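Local coordinates for protein AmbC (Sorangium cellulosum, PDB 5O15) that catalyses both dehydration and heterocycle-forming cyclisation of a polyketide intermediate in ambruticin biosynthesis, at residues D30-V35 with G110-A115; H45-D50 with G208-L213; L49-V52 with V57-P60. All blocks are in the same frame, centred on the assembly; numbering follows the deposited sequence.

Interaction 1: D30-V35 with G110-A115; sequences DRDGYV and GRRGFA
A salt bridge between Asp-32 and Arg-112 ties the chain entering strand 34-41 to the start of strand 112-120, reaching past the end of strand 96-103, which lies between the two in the sheet. The CA atoms of Gly-33 and Arg-112 are 8.7 Å apart, too far for backbone bonding, and the junction is made chiefly by side chains. Arg-112 comes end-on and brings two nitrogens to one oxygen: NH1 is 2.9 Å from Asp-32 OD1, and NH2 is 3.1 Å from that same OD1. The two bonds differ at the acceptor. NH2 takes the syn lone pair of OD1, whereas NH1 meets it from above the carboxylate plane, and the carboxylate and guanidinium planes stand 86° apart. With CG anti to the backbone nitrogen (chi1 -178°), the carboxylate of Asp-32 ends up within reach of the guanidinium. The ring edge of Tyr-34 sits over one face of the guanidinium, CE1 lying 3.9 Å from Arg-112 NH2. Both charged groups have second duties in the turn after strand 96-103: Asp-32 OD2 accepts from Leu-106 N, and Arg-112 NH1 also donates to Glu-104 O. Val-75, from helix 61-75, touches both Tyr-34 and Arg-112. Replacing Asp-32 by an alanine is likely to leave the guanidinium without this countercharge and the amide of Leu-106 without its carboxylate acceptor. An antiparallel sheet packed on a helix, here with side chains from two strands meeting past the end of the one between them, belongs to the hotdog fold, two copies of which form this double hotdog.

Interaction 2: H45-D50 with G208-L213; sequences HAWVLD and GLHPAL
Trp-47 rides on a short 3-10 turn, residues 46-50, that faces the first turn of helix 211-225, with no hydrogen bond passing between the two backbones. The indole does the reaching. Its CG sits between the backbone nitrogen and the carbonyl carbon (chi1 63°), and the six-membered ring is carried up to His-210. There CE1 of the histidine comes down over one indole face, 3.4 Å from Trp-47 CH2. The rings are neither stacked nor perpendicular: their centroids are 4.3 Å apart and the planes are inclined at 44°. Val-48 CG1 lies over the other indole face, so the ring is sandwiched. Pro-211 CB packs at the indole edge, 4.0 Å from Trp-47 CH2. Ala-212 CB comes within 4.1 Å of Trp-47 CZ3. His-Pro-Ala-Leu opens a sequence that fits the HPALLDxxxQ motif of the second hotdog in polyketide synthase dehydratases, whose aspartate is catalytic in relatives; the contact thus joins one hotdog to the other. Each aromatic group is also held from within its own segment. His-210 is the N-cap of the helix, its ND1 accepting from Ala-212 N at 3.0 Å with the amide in the ring plane; this bond fixes the rotation of the imidazole. Trp-47 NE1 donates to His-45 ND1 over 3.1 Å, in the plane of that imidazole but tilted 20° from the indole. Behind them, Phe-207 meets the His-210 ring and Trp-21 makes an edge-to-face contact with His-45. Glu-66 of helix 61-75 receives the amides of Gly-208 and Leu-209, one on each carboxylate oxygen.

Interaction 3: L49-V52 with V57-P60; sequences LDHV and VILP
His-51 is held by Ile-58 and Pro-60 in two different ways. Its ND1 donates to Ile-58 O at 2.8 Å; the oxygen lies close to the imidazole plane, while the donor is tilted 35° from the plane of the carbonyl. Pro-60 covers one face of the same ring, with CB 3.8 Å from the centroid and only 3° off its normal, a CH-pi contact. With CG anti to the backbone nitrogen (chi1 -167°), the imidazole swings across to both partners. A weak backbone bond runs the other way, from Ile-58 N to His-51 O. One step out, Val-52 and Val-57 form a non-hydrogen-bonded antiparallel pair in the small hairpin of strands 52-53 and 56-57, their CG2 atoms 4.2 Å apart. Val-57 CG1 also rests against Leu-49 CD2 at 4.0 Å. His-51 is the centre of an inverse gamma turn, which bends the chain from the 3-10 turn into the hairpin. Further out, Phe-177 meets the His-51 ring, and Val-57 and Leu-59 bond through their backbones to Leu-91 and Leu-89. The spacing from His-51 to Pro-60 fits the HxxxGxxxxP motif of polyketide synthase dehydratases, whose histidine is catalytic in relatives. With ND1 given to Ile-58 O, NE2 is the nitrogen turned away from that carbonyl, consistent with the same role here.

From the N terminus, the first half of interaction 1 comes at 30-35, just as strand 34-41 begins; its loop closes only at 110-115, two strands across the sheet. Interaction 3, 49-52 with 57-60, falls wholly within that span as a tight hairpin leading into helix 61-75. Interaction 2 starts inside the same span, at 45-50, but closes at 208-213, so it crosses interaction 1 and joins the first hotdog to the second. Interactions 2 and 3 share Leu-49 and Asp-50 and touch where Val-48 CG1 meets Leu-59 CD1 at 3.9 Å. Interaction 1 stands apart, its centre 27 Å from that of interaction 2 and 29 Å from that of interaction 3.

Interaction 1: D30-V35 with G110-A115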
loop_
_atom_site.group_PDB
_atom_site.type_symbol
_atom_site.label_atom_id
_atom_site.label_comp_id
_atom_site.label_asym_id
_atom_site.label_seq_id
_atom_site.Cartn_x
_atom_site.Cartn_y
_atom_site.Cartn_z
ATOM N N ASP A 30 -30.730 5.357 7.215
ATOM C CA ASP A 30 -31.391 4.683 8.323
ATOM C C ASP A 30 -30.460 4.385 9.494
ATOM O O ASP A 30 -30.926 3.883 10.525
ATOM C CB ASP A 30 -32.043 3.386 7.831
ATOM C CG ASP A 30 -31.019 2.318 7.402
ATOM O OD1 ASP A 30 -29.844 2.612 6.947
ATOM O OD2 ASP A 30 -31.423 1.148 7.548
ATOM N N ARG A 31 -29.166 4.674 9.353
ATOM C CA ARG A 31 -28.163 4.444 10.393
ATOM C C ARG A 31 -26.943 5.298 10.046
ATOM O O ARG A 31 -26.835 5.841 8.940
ATOM C CB ARG A 31 -27.788 2.963 10.477
ATOM C CG ARG A 31 -27.269 2.346 9.181
ATOM C CD ARG A 31 -27.004 0.839 9.389
ATOM N NE ARG A 31 -26.800 0.096 8.142
ATOM C CZ ARG A 31 -25.634 -0.194 7.595
ATOM N NH1 ARG A 31 -24.506 0.200 8.166
ATOM N NH2 ARG A 31 -25.625 -0.883 6.466
ATOM N N ASP A 32 -26.060 5.453 11.026
ATOM C CA ASP A 32 -24.797 6.171 10.823
ATOM C C ASP A 32 -23.837 5.237 10.110
ATOM O O ASP A 32 -23.222 4.358 10.721
ATOM C CB ASP A 32 -24.217 6.619 12.155
ATOM C CG ASP A 32 -22.915 7.418 11.991
ATOM O OD1 ASP A 32 -22.615 7.824 10.866
ATOM O OD2 ASP A 32 -22.205 7.666 12.991
ATOM N N GLY A 33 -23.765 5.397 8.807
ATOM C CA GLY A 33 -22.840 4.586 8.025
ATOM C C GLY A 33 -22.775 5.101 6.607
ATOM O O GLY A 33 -23.536 5.976 6.196
ATOM N N TYR A 34 -21.854 4.515 5.852
ATOM C CA TYR A 34 -21.619 4.885 4.464
ATOM C C TYR A 34 -21.351 3.634 3.652
ATOM O O TYR A 34 -20.804 2.653 4.158
ATOM C CB TYR A 34 -20.408 5.805 4.264
ATOM C CG TYR A 34 -20.551 7.157 4.913
ATOM C CD1 TYR A 34 -20.400 7.327 6.281
ATOM C CD2 TYR A 34 -20.723 8.288 4.135
ATOM C CE1 TYR A 34 -20.487 8.585 6.865
ATOM C CE2 TYR A 34 -20.811 9.556 4.712
ATOM C CZ TYR A 34 -20.678 9.702 6.064
ATOM O OH TYR A 34 -20.746 10.960 6.619
ATOM N N VAL A 35 -21.666 3.711 2.358
ATOM C CA VAL A 35 -21.390 2.649 1.391
ATOM C C VAL A 35 -20.791 3.291 0.150
ATOM O O VAL A 35 -21.471 4.041 -0.560
ATOM C CB VAL A 35 -22.639 1.829 1.041
ATOM C CG1 VAL A 35 -22.289 0.742 0.046
ATOM C CG2 VAL A 35 -23.217 1.219 2.297
ATOM N N GLY A 110 -14.560 8.283 18.613
ATOM C CA GLY A 110 -14.282 8.952 17.363
ATOM C C GLY A 110 -13.734 8.040 16.281
ATOM O O GLY A 110 -12.989 8.501 15.403
ATOM N N ARG A 111 -14.102 6.757 16.300
ATOM C CA ARG A 111 -13.578 5.780 15.356
ATOM C C ARG A 111 -14.718 5.092 14.636
ATOM O O ARG A 111 -15.838 4.995 15.192
ATOM C CB ARG A 111 -12.751 4.758 16.101
ATOM C CG ARG A 111 -11.536 5.400 16.718
ATOM C CD ARG A 111 -10.997 4.621 17.918
ATOM N NE ARG A 111 -10.378 3.362 17.528
ATOM C CZ ARG A 111 -9.145 3.256 17.032
ATOM N NH1 ARG A 111 -8.420 4.345 16.827
ATOM N NH2 ARG A 111 -8.635 2.067 16.723
ATOM N N ARG A 112 -14.473 4.643 13.411
ATOM C CA ARG A 112 -15.440 3.922 12.591
ATOM C C ARG A 112 -14.831 2.641 12.052
ATOM O O ARG A 112 -13.747 2.680 11.424
ATOM C CB ARG A 112 -15.932 4.719 11.391
ATOM C CG ARG A 112 -16.716 5.991 11.695
ATOM C CD ARG A 112 -17.093 6.673 10.428
ATOM N NE ARG A 112 -17.842 7.901 10.578
ATOM C CZ ARG A 112 -19.166 7.970 10.556
ATOM N NH1 ARG A 112 -19.883 6.865 10.398
ATOM N NH2 ARG A 112 -19.768 9.147 10.679
ATOM N N GLY A 113 -15.496 1.508 12.207
ATOM C CA GLY A 113 -15.057 0.322 11.490
ATOM C C GLY A 113 -15.301 0.448 10.002
ATOM O O GLY A 113 -16.125 1.224 9.531
ATOM N N PHE A 114 -14.525 -0.309 9.217
ATOM C CA PHE A 114 -14.742 -0.344 7.780
ATOM C C PHE A 114 -14.349 -1.713 7.247
ATOM O O PHE A 114 -13.630 -2.464 7.902
ATOM C CB PHE A 114 -13.959 0.763 7.046
ATOM C CG PHE A 114 -12.491 0.492 6.966
ATOM C CD1 PHE A 114 -11.634 0.898 7.956
ATOM C CD2 PHE A 114 -11.982 -0.221 5.887
ATOM C CE1 PHE A 114 -10.286 0.617 7.888
ATOM C CE2 PHE A 114 -10.585 -0.503 5.793
ATOM C CZ PHE A 114 -9.784 -0.104 6.799
ATOM N N ALA A 115 -14.776 -2.007 6.033
ATOM C CA ALA A 115 -14.343 -3.205 5.318
ATOM C C ALA A 115 -14.270 -2.885 3.831
ATOM O O ALA A 115 -14.976 -2.002 3.351
ATOM C CB ALA A 115 -15.251 -4.414 5.552
#

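Interaction 2: H45-D50 with G208-L213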
loop_
_atom_site.group_PDB
_atom_site.type_symbol
_atom_site.label_atom_id
_atom_site.label_comp_id
_atom_site.label_asym_id
_atom_site.label_seq_id
_atom_site.Cartn_x
_atom_site.Cartn_y
_atom_site.Cartn_z
ATOM N N HIS A 45 -6.822 0.309 -15.968
ATOM C CA HIS A 45 -5.716 0.344 -15.020
ATOM C C HIS A 45 -4.845 -0.881 -15.229
ATOM O O HIS A 45 -4.639 -1.671 -14.306
ATOM C CB HIS A 45 -6.245 0.429 -13.586
ATOM C CG HIS A 45 -6.871 1.747 -13.309
ATOM N ND1 HIS A 45 -6.145 2.846 -12.910
ATOM C CD2 HIS A 45 -8.139 2.178 -13.495
ATOM C CE1 HIS A 45 -6.942 3.891 -12.829
ATOM N NE2 HIS A 45 -8.157 3.515 -13.195
ATOM N N ALA A 46 -4.316 -1.041 -16.438
ATOM C CA ALA A 46 -3.516 -2.214 -16.750
ATOM C C ALA A 46 -2.284 -2.310 -15.865
ATOM O O ALA A 46 -1.776 -3.415 -15.662
ATOM C CB ALA A 46 -3.109 -2.207 -18.227
ATOM N N TRP A 47 -1.808 -1.188 -15.323
ATOM C CA TRP A 47 -0.666 -1.219 -14.420
ATOM C C TRP A 47 -0.832 -2.201 -13.265
ATOM O O TRP A 47 0.177 -2.717 -12.768
ATOM C CB TRP A 47 -0.334 0.170 -13.883
ATOM C CG TRP A 47 -1.413 0.818 -13.052
ATOM C CD1 TRP A 47 -2.436 1.611 -13.492
ATOM C CD2 TRP A 47 -1.559 0.750 -11.626
ATOM N NE1 TRP A 47 -3.214 2.023 -12.432
ATOM C CE2 TRP A 47 -2.684 1.518 -11.280
ATOM C CE3 TRP A 47 -0.833 0.130 -10.611
ATOM C CZ2 TRP A 47 -3.088 1.674 -9.985
ATOM C CZ3 TRP A 47 -1.267 0.284 -9.312
ATOM C CH2 TRP A 47 -2.381 1.045 -9.022
ATOM N N VAL A 48 -2.072 -2.445 -12.779
ATOM C CA VAL A 48 -2.196 -3.326 -11.624
ATOM C C VAL A 48 -1.723 -4.728 -11.963
ATOM O O VAL A 48 -1.324 -5.483 -11.073
ATOM C CB VAL A 48 -3.633 -3.345 -11.047
ATOM C CG1 VAL A 48 -4.018 -1.963 -10.593
ATOM C CG2 VAL A 48 -4.657 -3.903 -12.029
ATOM N N LEU A 49 -1.809 -5.114 -13.243
ATOM C CA LEU A 49 -1.391 -6.444 -13.677
ATOM C C LEU A 49 0.109 -6.648 -13.588
ATOM O O LEU A 49 0.577 -7.786 -13.721
ATOM C CB LEU A 49 -1.890 -6.719 -15.099
ATOM C CG LEU A 49 -3.413 -6.700 -15.275
ATOM C CD1 LEU A 49 -3.772 -6.826 -16.770
ATOM C CD2 LEU A 49 -4.043 -7.793 -14.426
ATOM N N ASP A 50 0.887 -5.570 -13.426
ATOM C CA ASP A 50 2.308 -5.731 -13.195
ATOM C C ASP A 50 2.611 -6.236 -11.795
ATOM O O ASP A 50 3.775 -6.601 -11.523
ATOM C CB ASP A 50 3.016 -4.389 -13.387
ATOM C CG ASP A 50 3.115 -3.935 -14.841
ATOM O OD1 ASP A 50 2.741 -4.703 -15.742
ATOM O OD2 ASP A 50 3.586 -2.790 -15.049
ATOM N N GLY A 208 -5.344 9.284 -4.012
ATOM C CA GLY A 208 -4.846 9.878 -2.791
ATOM C C GLY A 208 -3.353 9.623 -2.660
ATOM O O GLY A 208 -2.545 10.556 -2.575
ATOM N N LEU A 209 -2.976 8.351 -2.644
ATOM C CA LEU A 209 -1.593 7.928 -2.746
ATOM C C LEU A 209 -1.558 6.731 -3.681
ATOM O O LEU A 209 -2.053 5.649 -3.344
ATOM C CB LEU A 209 -1.028 7.612 -1.373
ATOM C CG LEU A 209 0.435 7.180 -1.366
ATOM C CD1 LEU A 209 1.353 8.193 -2.058
ATOM C CD2 LEU A 209 0.889 6.941 0.047
ATOM N N HIS A 210 -1.013 6.941 -4.882
ATOM C CA HIS A 210 -1.047 5.900 -5.877
ATOM C C HIS A 210 -0.499 4.616 -5.259
ATOM O O HIS A 210 0.613 4.614 -4.701
ATOM C CB HIS A 210 -0.161 6.305 -7.058
ATOM C CG HIS A 210 -0.358 5.477 -8.277
ATOM N ND1 HIS A 210 -0.018 4.142 -8.324
ATOM C CD2 HIS A 210 -0.843 5.792 -9.504
ATOM C CE1 HIS A 210 -0.257 3.673 -9.539
ATOM N NE2 HIS A 210 -0.750 4.657 -10.277
ATOM N N PRO A 211 -1.204 3.501 -5.383
ATOM C CA PRO A 211 -0.731 2.265 -4.743
ATOM C C PRO A 211 0.632 1.802 -5.178
ATOM O O PRO A 211 1.349 1.178 -4.385
ATOM C CB PRO A 211 -1.837 1.263 -5.113
ATOM C CG PRO A 211 -3.063 2.109 -5.217
ATOM C CD PRO A 211 -2.598 3.399 -5.853
ATOM N N ALA A 212 1.021 2.077 -6.425
ATOM C CA ALA A 212 2.356 1.675 -6.852
ATOM C C ALA A 212 3.450 2.535 -6.225
ATOM O O ALA A 212 4.582 2.080 -6.079
ATOM C CB ALA A 212 2.468 1.695 -8.378
ATOM N N LEU A 213 3.113 3.746 -5.805
ATOM C CA LEU A 213 4.073 4.614 -5.153
ATOM C C LEU A 213 4.261 4.221 -3.692
ATOM O O LEU A 213 5.395 4.094 -3.221
ATOM C CB LEU A 213 3.640 6.068 -5.347
ATOM C CG LEU A 213 4.576 7.141 -4.837
ATOM C CD1 LEU A 213 5.962 7.047 -5.487
ATOM C CD2 LEU A 213 3.984 8.470 -5.109
#

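Interaction 3: L49-V52 with V57-P60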
loop_
_atom_site.group_PDB
_atom_site.type_symbol
_atom_site.label_atom_id
_atom_site.label_comp_id
_atom_site.label_asym_id
_atom_site.label_seq_id
_atom_site.Cartn_x
_atom_site.Cartn_y
_atom_site.Cartn_z
ATOM N N LEU A 49 -1.809 -5.114 -13.243
ATOM C CA LEU A 49 -1.391 -6.444 -13.677
ATOM C C LEU A 49 0.109 -6.648 -13.588
ATOM O O LEU A 49 0.577 -7.786 -13.721
ATOM C CB LEU A 49 -1.890 -6.719 -15.099
ATOM C CG LEU A 49 -3.413 -6.700 -15.275
ATOM C CD1 LEU A 49 -3.772 -6.826 -16.770
ATOM C CD2 LEU A 49 -4.043 -7.793 -14.426
ATOM N N ASP A 50 0.887 -5.570 -13.426
ATOM C CA ASP A 50 2.308 -5.731 -13.195
ATOM C C ASP A 50 2.611 -6.236 -11.795
ATOM O O ASP A 50 3.775 -6.601 -11.523
ATOM C CB ASP A 50 3.016 -4.389 -13.387
ATOM C CG ASP A 50 3.115 -3.935 -14.841
ATOM O OD1 ASP A 50 2.741 -4.703 -15.742
ATOM O OD2 ASP A 50 3.586 -2.790 -15.049
ATOM N N HIS A 51 1.601 -6.320 -10.912
ATOM C CA HIS A 51 1.826 -6.774 -9.543
ATOM C C HIS A 51 1.683 -8.287 -9.475
ATOM O O HIS A 51 0.687 -8.854 -9.013
ATOM C CB HIS A 51 0.885 -6.090 -8.554
ATOM C CG HIS A 51 1.303 -6.309 -7.141
ATOM N ND1 HIS A 51 0.573 -7.100 -6.283
ATOM C CD2 HIS A 51 2.362 -5.873 -6.428
ATOM C CE1 HIS A 51 1.160 -7.131 -5.100
ATOM N NE2 HIS A 51 2.262 -6.398 -5.164
ATOM N N VAL A 52 2.747 -8.954 -9.933
ATOM C CA VAL A 52 2.834 -10.405 -9.947
ATOM C C VAL A 52 3.611 -10.838 -8.718
ATOM O O VAL A 52 4.790 -10.476 -8.571
ATOM C CB VAL A 52 3.490 -10.919 -11.237
ATOM C CG1 VAL A 52 3.499 -12.440 -11.245
ATOM C CG2 VAL A 52 2.775 -10.350 -12.470
ATOM N N VAL A 57 -1.146 -13.126 -9.865
ATOM C CA VAL A 57 -1.438 -11.728 -10.166
ATOM C C VAL A 57 -2.522 -11.261 -9.199
ATOM O O VAL A 57 -3.675 -11.698 -9.287
ATOM C CB VAL A 57 -1.885 -11.560 -11.621
ATOM C CG1 VAL A 57 -2.010 -10.093 -11.929
ATOM C CG2 VAL A 57 -0.918 -12.271 -12.587
ATOM N N ILE A 58 -2.161 -10.386 -8.272
ATOM C CA ILE A 58 -3.094 -9.912 -7.254
ATOM C C ILE A 58 -2.938 -8.407 -7.106
ATOM O O ILE A 58 -1.865 -7.842 -7.339
ATOM C CB ILE A 58 -2.891 -10.593 -5.884
ATOM C CG1 ILE A 58 -1.466 -10.378 -5.357
ATOM C CG2 ILE A 58 -3.316 -12.042 -5.961
ATOM C CD1 ILE A 58 -1.244 -10.965 -3.965
ATOM N N LEU A 59 -4.014 -7.749 -6.703
ATOM C CA LEU A 59 -3.950 -6.326 -6.446
ATOM C C LEU A 59 -2.937 -6.075 -5.326
ATOM O O LEU A 59 -2.902 -6.827 -4.359
ATOM C CB LEU A 59 -5.348 -5.832 -6.056
ATOM C CG LEU A 59 -5.562 -4.308 -6.073
ATOM C CD1 LEU A 59 -5.502 -3.698 -7.488
ATOM C CD2 LEU A 59 -6.827 -3.948 -5.374
ATOM N N PRO A 60 -2.084 -5.056 -5.420
ATOM C CA PRO A 60 -1.211 -4.765 -4.273
ATOM C C PRO A 60 -2.016 -4.410 -3.037
ATOM O O PRO A 60 -3.008 -3.692 -3.118
ATOM C CB PRO A 60 -0.377 -3.568 -4.743
ATOM C CG PRO A 60 -1.192 -2.940 -5.790
ATOM C CD PRO A 60 -1.914 -4.067 -6.488
#